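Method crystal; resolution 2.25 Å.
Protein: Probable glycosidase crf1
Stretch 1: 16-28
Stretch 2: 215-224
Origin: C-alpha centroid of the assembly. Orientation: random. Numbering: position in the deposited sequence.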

# COMPACT_ATOMS: atom_id res chain seq x y z
N GLY A 16 6.60 -12.06 11.29
CA GLY A 16 7.16 -10.74 11.61
C GLY A 16 8.43 -10.47 10.83
O GLY A 16 9.10 -11.43 10.45
N LEU A 17 8.75 -9.21 10.59
CA LEU A 17 10.08 -8.80 10.12
C LEU A 17 10.96 -8.74 11.37
O LEU A 17 10.82 -7.78 12.17
CB LEU A 17 9.94 -7.45 9.42
CG LEU A 17 11.24 -6.76 9.05
CD1 LEU A 17 12.03 -7.62 8.09
CD2 LEU A 17 10.98 -5.40 8.45
N ALA A 18 11.80 -9.76 11.58
CA ALA A 18 12.65 -9.88 12.78
C ALA A 18 13.93 -9.07 12.56
O ALA A 18 15.04 -9.58 12.76
CB ALA A 18 12.91 -11.33 13.09
N ALA A 19 13.77 -7.82 12.14
CA ALA A 19 14.87 -6.88 11.88
C ALA A 19 14.35 -5.46 12.07
O ALA A 19 13.13 -5.25 12.00
CB ALA A 19 15.41 -7.09 10.49
N SER A 20 15.24 -4.51 12.31
CA SER A 20 14.83 -3.09 12.46
C SER A 20 14.72 -2.46 11.06
O SER A 20 13.95 -1.51 10.92
CB SER A 20 15.73 -2.34 13.39
OG SER A 20 16.94 -2.00 12.75
N THR A 21 15.42 -3.00 10.06
CA THR A 21 15.47 -2.45 8.68
C THR A 21 15.36 -3.56 7.63
O THR A 21 16.00 -4.59 7.80
CB THR A 21 16.75 -1.65 8.47
OG1 THR A 21 16.67 -0.50 9.30
CG2 THR A 21 16.93 -1.20 7.04
N TYR A 22 14.58 -3.33 6.58
CA TYR A 22 14.54 -4.15 5.34
C TYR A 22 14.68 -3.21 4.14
O TYR A 22 14.01 -2.21 4.09
CB TYR A 22 13.25 -4.95 5.27
CG TYR A 22 13.02 -5.57 3.92
CD1 TYR A 22 13.57 -6.80 3.63
CD2 TYR A 22 12.32 -4.90 2.94
CE1 TYR A 22 13.39 -7.39 2.39
CE2 TYR A 22 12.13 -5.47 1.69
CZ TYR A 22 12.69 -6.70 1.41
OH TYR A 22 12.53 -7.25 0.18
N THR A 23 15.60 -3.51 3.23
CA THR A 23 15.84 -2.74 1.99
C THR A 23 15.91 -3.74 0.83
O THR A 23 16.48 -4.82 0.98
CB THR A 23 17.08 -1.85 2.06
OG1 THR A 23 18.21 -2.67 2.33
CG2 THR A 23 17.01 -0.78 3.13
N ALA A 24 15.30 -3.39 -0.29
CA ALA A 24 15.32 -4.14 -1.56
C ALA A 24 15.61 -3.12 -2.65
O ALA A 24 14.86 -2.15 -2.75
CB ALA A 24 14.01 -4.85 -1.77
N ASP A 25 16.72 -3.26 -3.35
CA ASP A 25 16.97 -2.64 -4.67
C ASP A 25 16.35 -3.58 -5.70
O ASP A 25 16.78 -4.72 -5.80
CB ASP A 25 18.47 -2.38 -4.83
CG ASP A 25 18.84 -1.48 -6.02
OD1 ASP A 25 17.92 -1.11 -6.78
OD2 ASP A 25 20.05 -1.18 -6.19
N PHE A 26 15.29 -3.19 -6.38
CA PHE A 26 14.64 -4.08 -7.38
C PHE A 26 15.41 -4.09 -8.71
O PHE A 26 14.86 -4.63 -9.65
CB PHE A 26 13.17 -3.71 -7.58
CG PHE A 26 12.29 -4.16 -6.45
CD1 PHE A 26 12.22 -5.50 -6.10
CD2 PHE A 26 11.54 -3.26 -5.72
CE1 PHE A 26 11.42 -5.92 -5.05
CE2 PHE A 26 10.73 -3.69 -4.69
CZ PHE A 26 10.67 -5.01 -4.35
N THR A 27 16.64 -3.63 -8.80
CA THR A 27 17.49 -3.90 -9.99
C THR A 27 17.72 -5.42 -10.15
O THR A 27 17.78 -5.91 -11.30
CB THR A 27 18.84 -3.20 -9.87
OG1 THR A 27 19.65 -3.73 -10.92
CG2 THR A 27 19.53 -3.42 -8.55
N SER A 28 17.83 -6.14 -9.04
CA SER A 28 18.29 -7.55 -9.01
C SER A 28 17.10 -8.52 -9.08
O SER A 28 16.03 -8.18 -8.58
CB SER A 28 19.11 -7.79 -7.80
OG SER A 28 19.94 -6.66 -7.56
N TYR A 215 6.36 1.18 -12.18
CA TYR A 215 7.71 0.68 -11.82
C TYR A 215 8.01 1.00 -10.36
O TYR A 215 7.86 2.14 -9.93
CB TYR A 215 8.79 1.31 -12.70
CG TYR A 215 8.64 0.98 -14.16
CD1 TYR A 215 7.85 1.77 -14.98
CD2 TYR A 215 9.34 -0.08 -14.74
CE1 TYR A 215 7.72 1.49 -16.33
CE2 TYR A 215 9.23 -0.36 -16.09
CZ TYR A 215 8.41 0.43 -16.89
OH TYR A 215 8.26 0.18 -18.21
N VAL A 216 8.47 -0.00 -9.63
CA VAL A 216 8.99 0.19 -8.25
C VAL A 216 10.48 -0.15 -8.27
O VAL A 216 10.82 -1.30 -8.49
CB VAL A 216 8.20 -0.66 -7.24
CG1 VAL A 216 8.88 -0.65 -5.88
CG2 VAL A 216 6.75 -0.19 -7.15
N LYS A 217 11.36 0.82 -8.07
CA LYS A 217 12.79 0.47 -8.15
C LYS A 217 13.33 0.11 -6.77
O LYS A 217 14.24 -0.73 -6.74
CB LYS A 217 13.66 1.42 -8.99
CG LYS A 217 13.63 2.90 -8.70
CD LYS A 217 14.16 3.65 -9.92
CE LYS A 217 15.24 4.68 -9.59
NZ LYS A 217 16.14 4.93 -10.75
N SER A 218 12.77 0.60 -5.67
CA SER A 218 13.28 0.23 -4.33
C SER A 218 12.21 0.31 -3.25
O SER A 218 11.21 1.05 -3.41
CB SER A 218 14.51 1.03 -3.96
OG SER A 218 14.19 2.36 -3.59
N VAL A 219 12.43 -0.46 -2.19
CA VAL A 219 11.59 -0.48 -0.97
C VAL A 219 12.50 -0.42 0.26
O VAL A 219 13.44 -1.19 0.34
CB VAL A 219 10.68 -1.71 -0.95
CG1 VAL A 219 10.08 -1.95 0.42
CG2 VAL A 219 9.60 -1.56 -2.00
N ARG A 220 12.18 0.48 1.19
CA ARG A 220 12.79 0.51 2.54
C ARG A 220 11.69 0.36 3.58
O ARG A 220 10.77 1.19 3.58
CB ARG A 220 13.57 1.81 2.73
CG ARG A 220 14.26 1.90 4.09
CD ARG A 220 14.84 3.27 4.32
NE ARG A 220 15.48 3.32 5.63
CZ ARG A 220 16.69 2.84 5.91
NH1 ARG A 220 17.43 2.28 4.96
NH2 ARG A 220 17.18 2.96 7.13
N ILE A 221 11.76 -0.66 4.42
CA ILE A 221 10.87 -0.78 5.61
C ILE A 221 11.72 -0.70 6.87
O ILE A 221 12.73 -1.41 6.98
CB ILE A 221 10.01 -2.05 5.55
CG1 ILE A 221 9.00 -1.97 4.41
CG2 ILE A 221 9.35 -2.29 6.90
CD1 ILE A 221 8.25 -3.24 4.16
N GLU A 222 11.30 0.16 7.80
CA GLU A 222 11.85 0.22 9.17
C GLU A 222 10.80 -0.31 10.12
O GLU A 222 9.67 0.15 10.04
CB GLU A 222 12.20 1.65 9.53
CG GLU A 222 13.29 2.22 8.66
CD GLU A 222 13.71 3.62 9.07
OE1 GLU A 222 13.05 4.19 9.98
OE2 GLU A 222 14.69 4.13 8.48
N ASN A 223 11.13 -1.35 10.87
CA ASN A 223 10.19 -1.99 11.81
C ASN A 223 10.53 -1.43 13.20
O ASN A 223 11.63 -1.72 13.70
CB ASN A 223 10.27 -3.50 11.74
CG ASN A 223 9.19 -4.17 12.57
OD1 ASN A 223 8.43 -3.50 13.26
ND2 ASN A 223 9.12 -5.49 12.48
N ALA A 224 9.62 -0.65 13.77
CA ALA A 224 9.75 -0.04 15.12
C ALA A 224 9.83 -1.16 16.17
O ALA A 224 10.47 -0.95 17.21
CB ALA A 224 8.59 0.91 15.38

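Two strands far apart in sequence, 21-25 and 215-223, run antiparallel at 176°, and the backbone does most of the work of joining them. Tyr22 and Ile221 form a hydrogen-bonded pair that satisfies the backbone N-H and C=O of both residues: Tyr22 N donates to Ile221 O (2.7 Å) and Ile221 N to Tyr22 O (2.8 Å). Two residues along, Ala24 N donates to Val219 O (2.9 Å) and Val219 N to Ala24 O (3.0 Å). The ladder continues past the ends of the shorter strand, where Asn223 N reaches Ser20 O (2.8 Å) and Phe26 N reaches Lys217 O (2.7 Å). Between these rungs, the peptide N and O atoms of Thr21, Thr23 and Asp25 face away from the partner strand, as expected of non-hydrogen-bonded positions, and their pairs sit closer, with Thr23 CA 4.5 Å from Arg220 CA. Carbonyls already engaged in the ladder also receive CA-H...O contacts here, such as Thr23 CA to Val219 O at 3.3 Å.

Asn223 extends the pairing into the loop before the first strand. Its CB points toward that loop, and the t rotamer brings ND2 to Leu17 O (2.9 Å, with a bent N-H...O angle of 133°). An amide suits this buried site because it can both donate and accept: ND2 has a further partner elsewhere in the structure, and OD1 is satisfied by a residue just beyond the stretches. Leu17 O also accepts a weak bond from Ala19 N (3.0 Å).

Side chains alternate between the faces of the sheet. Tyr22, Ala24, Val219 and Ile221 share the buried face, where branched aliphatic residues provide bulk without polar groups needing partners. Val219 CG1 lies at the edge of the Tyr22 ring, 4.3 Å from Tyr22 CE2, while Tyr22 OH is hydrogen-bonded elsewhere in the structure. Val219 CG2 meets the edge of the Phe26 ring, 3.6 Å from Phe26 CE2; Phe26 CD2 also packs 3.7 Å from Val216 CG1. Leu17 CD2 rests 3.8 Å from Ile221 CG2. The small Ala24 is buried beside its partner Val219.

The other face carries Thr21, Thr23, Asp25, Ser218, Arg220 and Glu222, all polar or charged residues, suited to its greater exposure. Arg220 NE and NH2 each donate to Glu222 OE2 at 3.1 Å, a salt bridge within one strand. Thr21 CG2 lies over one face of the guanidinium, and Thr23 CG2 is 3.6 Å from Arg220 NH1, so the threonine methyls pack against the arginine while its charge is met by Glu222.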